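Local coordinates for protein adhesin (Streptococcus sanguinis SK1 = NCTC 7863, PDB 6VU6) that probably attaches the bacterium to host sialylated glycans through its two Siglec-like domains, at residues Y250-G255 with G295-K300; Y214-G219 with F316-A321. One frame throughout, in Å; residues are numbered along the deposited sequence.

Overall arrangement
Interactions 1 and 2 belong to one Siglec-like domain, and their centres are 11 Å apart. Strands 296-305 and 314-321 are antiparallel neighbours in one mixed sheet. Interaction 2 adds strand 213-217 in parallel on the far side of 314-321. Interaction 1 lays helix 244-255 against the side chains of 296-305. The sialic acid is bound directly by interaction 1, through Lys296 and Thr298. In interaction 2, the side chain of Phe320 is about 4 Å from the bound sialic acid. The two contacts meet through a probable hydrogen bond, Phe299 N to Phe316 O at 2.9 Å, and through Phe299 CE1 packed 3.4 Å from Ile318 CG1.

Interaction 1 of 2, residues Y250-G255 with G295-K300; sequences YNTLLG and GKYTFK. With SIA (N-acetyl-alpha-neuraminic acid), chain D.
Leu253 lays its two methyl groups against two aromatic rings of the strand. CD1 meets Phe299 CZ at 3.5 Å, and CD2 meets Tyr297 CE2 at 3.8 Å. Leu253 thus spans two alternate residues, whose side chains turn to the helix. Beside it, Thr252 CG2 sits 3.4 Å from Tyr297 OH, the two side chains crossing at about a right angle. CG2 is anti to the backbone N, which points it at the tyrosine; OG1 (chi1 -62°) lies beside that N and bonds Ser248 O. Tyr250 CA lies at the edge of the Phe299 ring. Helix 244-255 here packs on strand 296-305 of the mixed sheet in this Siglec-like, immunoglobulin-type domain. The same strand carries the sialic acid site, as in related serine-rich repeat adhesins. Thr298 N donates to carboxylate atom O1A of the sialic acid at 3.0 Å. Lys296 NZ also bonds O1B, at a doubtfully short 2.5 Å, its chain bent at the end (chi4 53°). Thr298 OG1 adds a weak bond to O1B. The acetamido N5 of the sugar donates to Lys296 O at 2.9 Å, almost straight at 177°. Tyr297 CE1 approaches acetamido oxygen O10 at 3.8 Å.

Interaction 2 of 2, residues Y214-G219 with F316-A321; sequences YIFYRG and FRIVFA
Tyr214 and Arg317 begin a ladder of five backbone hydrogen bonds between two parallel strands. Tyr214 N donates to Arg317 O at 2.8 Å, and Val319 N returns a bond to Tyr214 O at 2.9 Å. Phe216 uses both its N and its O in the same way, with Val319 O and Ala321 N. Arg218 N closes the series on Ala321 O at 3.0 Å. CA-H...O contacts run alongside, such as Ile215 CA to Val319 O at 3.2 Å. The pairing joins edge strand 213-217 to 314-321 in the mixed sheet of this Siglec-like domain, an immunoglobulin-like fold.

Apolar contacts fall on both faces. On the buried face, Ile318 CG2 meets Phe216 CD1 at 3.7 Å, while Ile318 CD1 stands over one face of the Phe216 ring, offset toward its rim. Tyr214 CE1 touches Phe316 CD2 at 4.1 Å. CG of Phe316 lies between its backbone N and carbonyl carbon (chi1 66°), and the ring also stacks with Phe299. On the other face, Ala321 CB is touched by both Ile215 CG2 and Tyr217 CE1, the latter at 3.7 Å.

The polar ends have further partners. Tyr214 OH bonds Glu225 O. Arg317 forms a salt bridge with Asp213, the residue just before Tyr214 on the paired strand. Arg218 CG and CD pass close beside Ala321 O. The Arg218 guanidinium bonds Lys287 O and Leu289 O and forms a salt bridge with Asp384. The backbone bonds set the strand register and the Arg317 salt bridge reinforces the same pairing, while Arg218 probably helps fix the end of the strand against the Atypical Rib region that holds Asp384.

Interaction 1 of 2, residues Y250-G255 with G295-K300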
ATOM      1  N   TYR A 250       1.245 -23.800 -24.439  1.00 37.37           N
ATOM      2  CA  TYR A 250       2.205 -22.910 -23.733  1.00 37.01           C
ATOM      3  C   TYR A 250       3.630 -23.166 -24.204  1.00 37.89           C
ATOM      4  O   TYR A 250       4.365 -22.241 -24.412  1.00 32.74           O
ATOM      5  CB  TYR A 250       2.173 -23.147 -22.228  1.00 36.19           C
ATOM      6  CG  TYR A 250       3.287 -22.536 -21.427  1.00 34.63           C
ATOM      7  CD1 TYR A 250       3.331 -21.188 -21.147  1.00 37.24           C
ATOM      8  CD2 TYR A 250       4.263 -23.327 -20.897  1.00 35.60           C
ATOM      9  CE1 TYR A 250       4.349 -20.637 -20.409  1.00 39.22           C
ATOM     10  CE2 TYR A 250       5.286 -22.806 -20.138  1.00 40.97           C
ATOM     11  CZ  TYR A 250       5.332 -21.454 -19.903  1.00 42.22           C
ATOM     12  OH  TYR A 250       6.352 -20.970 -19.174  1.00 41.47           O
ATOM     13  N   ASN A 251       3.987 -24.433 -24.341  1.00 40.24           N
ATOM     14  CA  ASN A 251       5.316 -24.807 -24.857  1.00 40.02           C
ATOM     15  C   ASN A 251       5.458 -24.340 -26.314  1.00 36.72           C
ATOM     16  O   ASN A 251       6.526 -23.995 -26.700  1.00 29.69           O
ATOM     17  CB  ASN A 251       5.590 -26.283 -24.692  1.00 43.11           C
ATOM     18  CG  ASN A 251       6.276 -26.588 -23.388  1.00 51.02           C
ATOM     19  OD1 ASN A 251       7.119 -25.843 -22.933  1.00 55.01           O
ATOM     20  ND2 ASN A 251       5.893 -27.681 -22.761  1.00 51.35           N
ATOM     21  N   THR A 252       4.379 -24.415 -27.080  1.00 36.58           N
ATOM     22  CA  THR A 252       4.375 -23.915 -28.457  1.00 37.57           C
ATOM     23  C   THR A 252       4.685 -22.419 -28.420  1.00 41.37           C
ATOM     24  O   THR A 252       5.557 -22.078 -29.150  1.00 40.03           O
ATOM     25  CB  THR A 252       3.093 -24.293 -29.193  1.00 39.08           C
ATOM     26  OG1 THR A 252       3.027 -25.704 -29.251  1.00 39.82           O
ATOM     27  CG2 THR A 252       3.028 -23.681 -30.566  1.00 38.39           C
ATOM     28  N   LEU A 253       4.039 -21.610 -27.553  1.00 39.19           N
ATOM     29  CA  LEU A 253       4.315 -20.175 -27.512  1.00 35.02           C
ATOM     30  C   LEU A 253       5.769 -19.893 -27.167  1.00 33.51           C
ATOM     31  O   LEU A 253       6.355 -18.938 -27.694  1.00 34.01           O
ATOM     32  CB  LEU A 253       3.395 -19.481 -26.509  1.00 36.10           C
ATOM     33  CG  LEU A 253       2.233 -18.620 -27.003  1.00 39.31           C
ATOM     34  CD1 LEU A 253       2.018 -17.467 -26.020  1.00 43.25           C
ATOM     35  CD2 LEU A 253       2.406 -18.088 -28.429  1.00 34.75           C
ATOM     36  N   LEU A 254       6.368 -20.697 -26.280  1.00 35.01           N
ATOM     37  CA  LEU A 254       7.769 -20.457 -25.949  1.00 34.53           C
ATOM     38  C   LEU A 254       8.667 -20.753 -27.142  1.00 38.38           C
ATOM     39  O   LEU A 254       9.706 -20.107 -27.305  1.00 36.62           O
ATOM     40  CB  LEU A 254       8.194 -21.273 -24.736  1.00 33.16           C
ATOM     41  CG  LEU A 254       7.642 -20.796 -23.386  1.00 30.35           C
ATOM     42  CD1 LEU A 254       7.812 -21.901 -22.377  1.00 30.51           C
ATOM     43  CD2 LEU A 254       8.347 -19.536 -22.932  1.00 27.72           C
ATOM     44  N   GLY A 255       8.265 -21.703 -27.992  1.00 35.26           N
ATOM     45  CA  GLY A 255       9.031 -22.023 -29.180  1.00 38.19           C
ATOM     46  C   GLY A 255       9.157 -20.862 -30.145  1.00 39.18           C
ATOM     47  O   GLY A 255      10.195 -20.705 -30.784  1.00 39.60           O
ATOM     48  N   GLY A 295      -6.666 -19.575 -36.469  1.00 38.80           N
ATOM     49  CA  GLY A 295      -5.452 -18.828 -36.120  1.00 37.46           C
ATOM     50  C   GLY A 295      -5.525 -18.388 -34.690  1.00 38.04           C
ATOM     51  O   GLY A 295      -5.804 -17.247 -34.475  1.00 37.48           O
ATOM     52  N   LYS A 296      -5.239 -19.288 -33.768  1.00 34.82           N
ATOM     53  CA  LYS A 296      -5.377 -18.935 -32.347  1.00 36.84           C
ATOM     54  C   LYS A 296      -4.726 -19.996 -31.489  1.00 35.58           C
ATOM     55  O   LYS A 296      -4.412 -21.057 -31.987  1.00 34.89           O
ATOM     56  CB  LYS A 296      -6.845 -18.902 -31.933  1.00 42.96           C
ATOM     57  CG  LYS A 296      -7.474 -20.280 -31.820  1.00 49.56           C
ATOM     58  CD  LYS A 296      -8.934 -20.301 -32.029  1.00 56.63           C
ATOM     59  CE  LYS A 296      -9.456 -21.697 -32.284  1.00 61.76           C
ATOM     60  NZ  LYS A 296      -9.033 -22.636 -31.216  1.00 64.53           N
ATOM     61  N   TYR A 297      -4.554 -19.636 -30.237  1.00 30.17           N
ATOM     62  CA  TYR A 297      -3.992 -20.514 -29.202  1.00 34.25           C
ATOM     63  C   TYR A 297      -4.908 -20.372 -27.986  1.00 34.53           C
ATOM     64  O   TYR A 297      -5.202 -19.263 -27.629  1.00 29.09           O
ATOM     65  CB  TYR A 297      -2.579 -20.080 -28.838  1.00 36.96           C
ATOM     66  CG  TYR A 297      -1.516 -20.415 -29.834  1.00 39.93           C
ATOM     67  CD1 TYR A 297      -1.328 -21.706 -30.262  1.00 43.23           C
ATOM     68  CD2 TYR A 297      -0.669 -19.447 -30.315  1.00 39.58           C
ATOM     69  CE1 TYR A 297      -0.335 -22.032 -31.161  1.00 44.33           C
ATOM     70  CE2 TYR A 297       0.345 -19.754 -31.196  1.00 41.45           C
ATOM     71  CZ  TYR A 297       0.503 -21.051 -31.630  1.00 43.77           C
ATOM     72  OH  TYR A 297       1.464 -21.369 -32.515  1.00 44.50           O
ATOM     73  N   THR A 298      -5.362 -21.487 -27.437  1.00 36.16           N
ATOM     74  CA  THR A 298      -6.293 -21.485 -26.281  1.00 39.78           C
ATOM     75  C   THR A 298      -5.512 -21.882 -25.038  1.00 36.83           C
ATOM     76  O   THR A 298      -5.017 -22.967 -24.974  1.00 40.05           O
ATOM     77  CB  THR A 298      -7.547 -22.330 -26.538  1.00 43.63           C
ATOM     78  OG1 THR A 298      -8.429 -21.629 -27.399  1.00 43.05           O
ATOM     79  CG2 THR A 298      -8.303 -22.645 -25.270  1.00 46.60           C
ATOM     80  N   PHE A 299      -5.393 -20.980 -24.101  1.00 33.14           N
ATOM     81  CA  PHE A 299      -4.593 -21.282 -22.921  1.00 33.24           C
ATOM     82  C   PHE A 299      -5.483 -21.513 -21.696  1.00 37.77           C
ATOM     83  O   PHE A 299      -6.557 -20.914 -21.556  1.00 39.80           O
ATOM     84  CB  PHE A 299      -3.598 -20.145 -22.607  1.00 32.87           C
ATOM     85  CG  PHE A 299      -2.743 -19.707 -23.778  1.00 33.83           C
ATOM     86  CD1 PHE A 299      -3.236 -18.795 -24.703  1.00 33.95           C
ATOM     87  CD2 PHE A 299      -1.438 -20.176 -23.935  1.00 32.79           C
ATOM     88  CE1 PHE A 299      -2.464 -18.370 -25.795  1.00 32.21           C
ATOM     89  CE2 PHE A 299      -0.650 -19.751 -25.026  1.00 36.27           C
ATOM     90  CZ  PHE A 299      -1.177 -18.845 -25.963  1.00 31.18           C
ATOM     91  N   LYS A 300      -5.015 -22.383 -20.800  1.00 37.03           N
ATOM     92  CA  LYS A 300      -5.591 -22.533 -19.466  1.00 37.57           C
ATOM     93  C   LYS A 300      -4.528 -22.163 -18.443  1.00 34.58           C
ATOM     94  O   LYS A 300      -3.433 -22.735 -18.441  1.00 32.55           O
ATOM     95  CB  LYS A 300      -6.088 -23.962 -19.195  1.00 44.51           C
ATOM     96  CG  LYS A 300      -7.071 -24.537 -20.200  1.00 51.97           C
ATOM     97  CD  LYS A 300      -8.431 -23.851 -20.128  1.00 60.72           C
ATOM     98  CE  LYS A 300      -9.521 -24.740 -20.726  1.00 67.07           C
ATOM     99  NZ  LYS A 300     -10.891 -24.221 -20.444  1.00 70.03           N
TER
HETATM  100  C1  SIA D   3      -6.151 -24.228 -29.601  1.00 50.38           C
HETATM  101  C2  SIA D   3      -6.110 -25.509 -30.572  1.00 51.30           C
HETATM  102  C3  SIA D   3      -6.624 -25.276 -32.002  1.00 46.46           C
HETATM  103  C4  SIA D   3      -5.753 -24.283 -32.791  1.00 46.60           C
HETATM  104  C5  SIA D   3      -4.271 -24.665 -32.812  1.00 47.95           C
HETATM  105  C6  SIA D   3      -3.835 -25.002 -31.362  1.00 45.75           C
HETATM  106  C7  SIA D   3      -2.415 -25.606 -31.208  1.00 44.42           C
HETATM  107  C8  SIA D   3      -2.198 -26.112 -29.757  1.00 43.88           C
HETATM  108  C9  SIA D   3      -0.756 -26.529 -29.533  1.00 42.74           C
HETATM  109  C10 SIA D   3      -2.577 -23.341 -34.183  1.00 52.16           C
HETATM  110  C11 SIA D   3      -2.088 -24.643 -34.809  1.00 47.03           C
HETATM  111  N5  SIA D   3      -3.577 -23.470 -33.274  1.00 49.90           N
HETATM  112  O1A SIA D   3      -5.245 -24.200 -28.702  1.00 46.51           O
HETATM  113  O1B SIA D   3      -7.060 -23.386 -29.803  1.00 48.31           O
HETATM  114  O4  SIA D   3      -6.140 -24.116 -34.164  1.00 48.06           O
HETATM  115  O6  SIA D   3      -4.716 -25.950 -30.763  1.00 48.44           O
HETATM  116  O7  SIA D   3      -2.202 -26.625 -32.176  1.00 44.50           O
HETATM  117  O8  SIA D   3      -2.626 -25.140 -28.800  1.00 45.59           O
HETATM  118  O9  SIA D   3      -0.646 -27.055 -28.211  1.00 43.91           O
HETATM  119  O10 SIA D   3      -2.075 -22.258 -34.491  1.00 55.66           O

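Interaction 2 of 2, residues Y214-G219 with F316-A321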
ATOM      1  N   TYR A 214      -6.885 -11.750 -26.760  1.00 33.78           N
ATOM      2  CA  TYR A 214      -5.856 -10.734 -26.994  1.00 28.89           C
ATOM      3  C   TYR A 214      -5.397 -10.864 -28.448  1.00 32.57           C
ATOM      4  O   TYR A 214      -4.871 -11.878 -28.818  1.00 33.27           O
ATOM      5  CB  TYR A 214      -4.719 -10.942 -26.006  1.00 26.15           C
ATOM      6  CG  TYR A 214      -5.030 -10.794 -24.546  1.00 28.46           C
ATOM      7  CD1 TYR A 214      -5.510 -11.852 -23.810  1.00 28.25           C
ATOM      8  CD2 TYR A 214      -4.757  -9.622 -23.884  1.00 28.17           C
ATOM      9  CE1 TYR A 214      -5.741 -11.733 -22.455  1.00 32.46           C
ATOM     10  CE2 TYR A 214      -4.969  -9.481 -22.530  1.00 29.61           C
ATOM     11  CZ  TYR A 214      -5.482 -10.539 -21.817  1.00 32.28           C
ATOM     12  OH  TYR A 214      -5.695 -10.413 -20.499  1.00 33.75           O
ATOM     13  N   ILE A 215      -5.648  -9.818 -29.214  1.00 31.99           N
ATOM     14  CA  ILE A 215      -5.282  -9.765 -30.649  1.00 31.88           C
ATOM     15  C   ILE A 215      -3.797  -9.523 -30.807  1.00 31.69           C
ATOM     16  O   ILE A 215      -3.287  -8.589 -30.259  1.00 31.29           O
ATOM     17  CB  ILE A 215      -6.108  -8.748 -31.419  1.00 33.40           C
ATOM     18  CG1 ILE A 215      -7.572  -9.132 -31.339  1.00 39.05           C
ATOM     19  CG2 ILE A 215      -5.686  -8.681 -32.862  1.00 30.81           C
ATOM     20  CD1 ILE A 215      -8.340  -8.201 -30.523  1.00 45.54           C
ATOM     21  N   PHE A 216      -3.154 -10.450 -31.475  1.00 31.63           N
ATOM     22  CA  PHE A 216      -1.761 -10.288 -31.862  1.00 29.13           C
ATOM     23  C   PHE A 216      -1.709 -10.172 -33.378  1.00 31.66           C
ATOM     24  O   PHE A 216      -2.183 -11.068 -34.085  1.00 34.17           O
ATOM     25  CB  PHE A 216      -0.914 -11.456 -31.351  1.00 28.04           C
ATOM     26  CG  PHE A 216      -0.400 -11.243 -29.967  1.00 31.36           C
ATOM     27  CD1 PHE A 216      -1.292 -11.078 -28.921  1.00 31.02           C
ATOM     28  CD2 PHE A 216       0.963 -11.149 -29.716  1.00 32.55           C
ATOM     29  CE1 PHE A 216      -0.849 -10.863 -27.632  1.00 32.07           C
ATOM     30  CE2 PHE A 216       1.425 -10.918 -28.426  1.00 30.66           C
ATOM     31  CZ  PHE A 216       0.512 -10.780 -27.379  1.00 30.80           C
ATOM     32  N   TYR A 217      -1.157  -9.064 -33.872  1.00 31.96           N
ATOM     33  CA  TYR A 217      -1.006  -8.846 -35.305  1.00 29.57           C
ATOM     34  C   TYR A 217       0.246  -9.549 -35.815  1.00 27.25           C
ATOM     35  O   TYR A 217       1.333  -9.363 -35.273  1.00 25.16           O
ATOM     36  CB  TYR A 217      -0.951  -7.352 -35.613  1.00 26.27           C
ATOM     37  CG  TYR A 217      -2.260  -6.685 -35.303  1.00 30.44           C
ATOM     38  CD1 TYR A 217      -3.331  -6.786 -36.190  1.00 29.22           C
ATOM     39  CD2 TYR A 217      -2.450  -5.990 -34.116  1.00 30.83           C
ATOM     40  CE1 TYR A 217      -4.552  -6.189 -35.915  1.00 30.55           C
ATOM     41  CE2 TYR A 217      -3.666  -5.382 -33.824  1.00 30.50           C
ATOM     42  CZ  TYR A 217      -4.712  -5.487 -34.732  1.00 34.26           C
ATOM     43  OH  TYR A 217      -5.924  -4.900 -34.457  1.00 36.49           O
ATOM     44  N   ARG A 218       0.085 -10.363 -36.853  1.00 26.99           N
ATOM     45  CA  ARG A 218       1.190 -11.143 -37.400  1.00 24.82           C
ATOM     46  C   ARG A 218       2.328 -10.228 -37.849  1.00 26.97           C
ATOM     47  O   ARG A 218       2.110  -9.216 -38.525  1.00 31.81           O
ATOM     48  CB  ARG A 218       0.670 -11.994 -38.559  1.00 25.09           C
ATOM     49  CG  ARG A 218      -0.623 -12.720 -38.209  1.00 28.50           C
ATOM     50  CD  ARG A 218      -1.405 -13.190 -39.422  1.00 32.27           C
ATOM     51  NE  ARG A 218      -0.567 -13.902 -40.387  1.00 33.49           N
ATOM     52  CZ  ARG A 218      -0.348 -13.496 -41.635  1.00 32.64           C
ATOM     53  NH1 ARG A 218      -0.916 -12.382 -42.091  1.00 34.25           N
ATOM     54  NH2 ARG A 218       0.436 -14.214 -42.427  1.00 32.25           N
ATOM     55  N   GLY A 219       3.545 -10.560 -37.423  1.00 24.20           N
ATOM     56  CA  GLY A 219       4.697  -9.765 -37.788  1.00 25.43           C
ATOM     57  C   GLY A 219       4.885  -8.492 -36.997  1.00 31.60           C
ATOM     58  O   GLY A 219       5.778  -7.701 -37.329  1.00 33.54           O
ATOM     59  N   PHE A 316      -8.043 -18.016 -21.564  1.00 35.45           N
ATOM     60  CA  PHE A 316      -7.881 -16.840 -22.402  1.00 31.91           C
ATOM     61  C   PHE A 316      -7.334 -17.318 -23.731  1.00 31.64           C
ATOM     62  O   PHE A 316      -6.877 -18.454 -23.864  1.00 34.62           O
ATOM     63  CB  PHE A 316      -6.983 -15.755 -21.765  1.00 27.91           C
ATOM     64  CG  PHE A 316      -5.556 -16.162 -21.595  1.00 31.71           C
ATOM     65  CD1 PHE A 316      -5.200 -17.044 -20.595  1.00 33.13           C
ATOM     66  CD2 PHE A 316      -4.566 -15.662 -22.427  1.00 32.14           C
ATOM     67  CE1 PHE A 316      -3.883 -17.444 -20.423  1.00 37.25           C
ATOM     68  CE2 PHE A 316      -3.241 -16.058 -22.260  1.00 36.05           C
ATOM     69  CZ  PHE A 316      -2.897 -16.948 -21.260  1.00 36.50           C
ATOM     70  N   ARG A 317      -7.436 -16.457 -24.728  1.00 31.67           N
ATOM     71  CA  ARG A 317      -6.968 -16.783 -26.064  1.00 34.04           C
ATOM     72  C   ARG A 317      -6.105 -15.658 -26.605  1.00 29.40           C
ATOM     73  O   ARG A 317      -6.369 -14.475 -26.364  1.00 26.74           O
ATOM     74  CB  ARG A 317      -8.125 -17.019 -27.054  1.00 38.13           C
ATOM     75  CG  ARG A 317      -9.024 -18.191 -26.727  1.00 42.57           C
ATOM     76  CD  ARG A 317     -10.099 -18.374 -27.795  1.00 45.50           C
ATOM     77  NE  ARG A 317     -10.952 -17.197 -27.958  1.00 52.43           N
ATOM     78  CZ  ARG A 317     -11.842 -17.070 -28.939  1.00 57.21           C
ATOM     79  NH1 ARG A 317     -11.986 -18.044 -29.832  1.00 51.13           N
ATOM     80  NH2 ARG A 317     -12.588 -15.980 -29.036  1.00 61.47           N
ATOM     81  N   ILE A 318      -5.084 -16.044 -27.355  1.00 28.52           N
ATOM     82  CA  ILE A 318      -4.418 -15.157 -28.292  1.00 30.62           C
ATOM     83  C   ILE A 318      -5.059 -15.365 -29.657  1.00 33.56           C
ATOM     84  O   ILE A 318      -5.234 -16.507 -30.095  1.00 38.11           O
ATOM     85  CB  ILE A 318      -2.910 -15.435 -28.321  1.00 29.42           C
ATOM     86  CG1 ILE A 318      -2.315 -15.169 -26.942  1.00 29.72           C
ATOM     87  CG2 ILE A 318      -2.222 -14.608 -29.395  1.00 28.26           C
ATOM     88  CD1 ILE A 318      -0.816 -15.024 -26.937  1.00 28.19           C
ATOM     89  N   VAL A 319      -5.442 -14.270 -30.312  1.00 34.17           N
ATOM     90  CA  VAL A 319      -6.116 -14.311 -31.610  1.00 35.96           C
ATOM     91  C   VAL A 319      -5.242 -13.600 -32.640  1.00 34.68           C
ATOM     92  O   VAL A 319      -4.902 -12.419 -32.469  1.00 29.59           O
ATOM     93  CB  VAL A 319      -7.508 -13.660 -31.560  1.00 36.48           C
ATOM     94  CG1 VAL A 319      -8.204 -13.829 -32.912  1.00 39.84           C
ATOM     95  CG2 VAL A 319      -8.347 -14.259 -30.452  1.00 42.12           C
ATOM     96  N   PHE A 320      -4.901 -14.312 -33.718  1.00 37.88           N
ATOM     97  CA  PHE A 320      -4.091 -13.742 -34.788  1.00 33.85           C
ATOM     98  C   PHE A 320      -4.956 -12.874 -35.685  1.00 31.28           C
ATOM     99  O   PHE A 320      -6.089 -13.241 -36.024  1.00 31.09           O
ATOM    100  CB  PHE A 320      -3.467 -14.806 -35.700  1.00 35.46           C
ATOM    101  CG  PHE A 320      -2.815 -15.945 -35.006  1.00 35.06           C
ATOM    102  CD1 PHE A 320      -2.351 -15.842 -33.716  1.00 32.98           C
ATOM    103  CD2 PHE A 320      -2.629 -17.134 -35.683  1.00 32.50           C
ATOM    104  CE1 PHE A 320      -1.756 -16.918 -33.105  1.00 34.17           C
ATOM    105  CE2 PHE A 320      -2.022 -18.213 -35.084  1.00 31.61           C
ATOM    106  CZ  PHE A 320      -1.591 -18.111 -33.789  1.00 34.16           C
ATOM    107  N   ALA A 321      -4.382 -11.758 -36.129  1.00 32.55           N
ATOM    108  CA  ALA A 321      -5.014 -10.877 -37.099  1.00 32.34           C
ATOM    109  C   ALA A 321      -3.971 -10.366 -38.083  1.00 32.99           C
ATOM    110  O   ALA A 321      -2.775 -10.344 -37.787  1.00 31.29           O
ATOM    111  CB  ALA A 321      -5.718  -9.688 -36.428  1.00 25.91           C
TER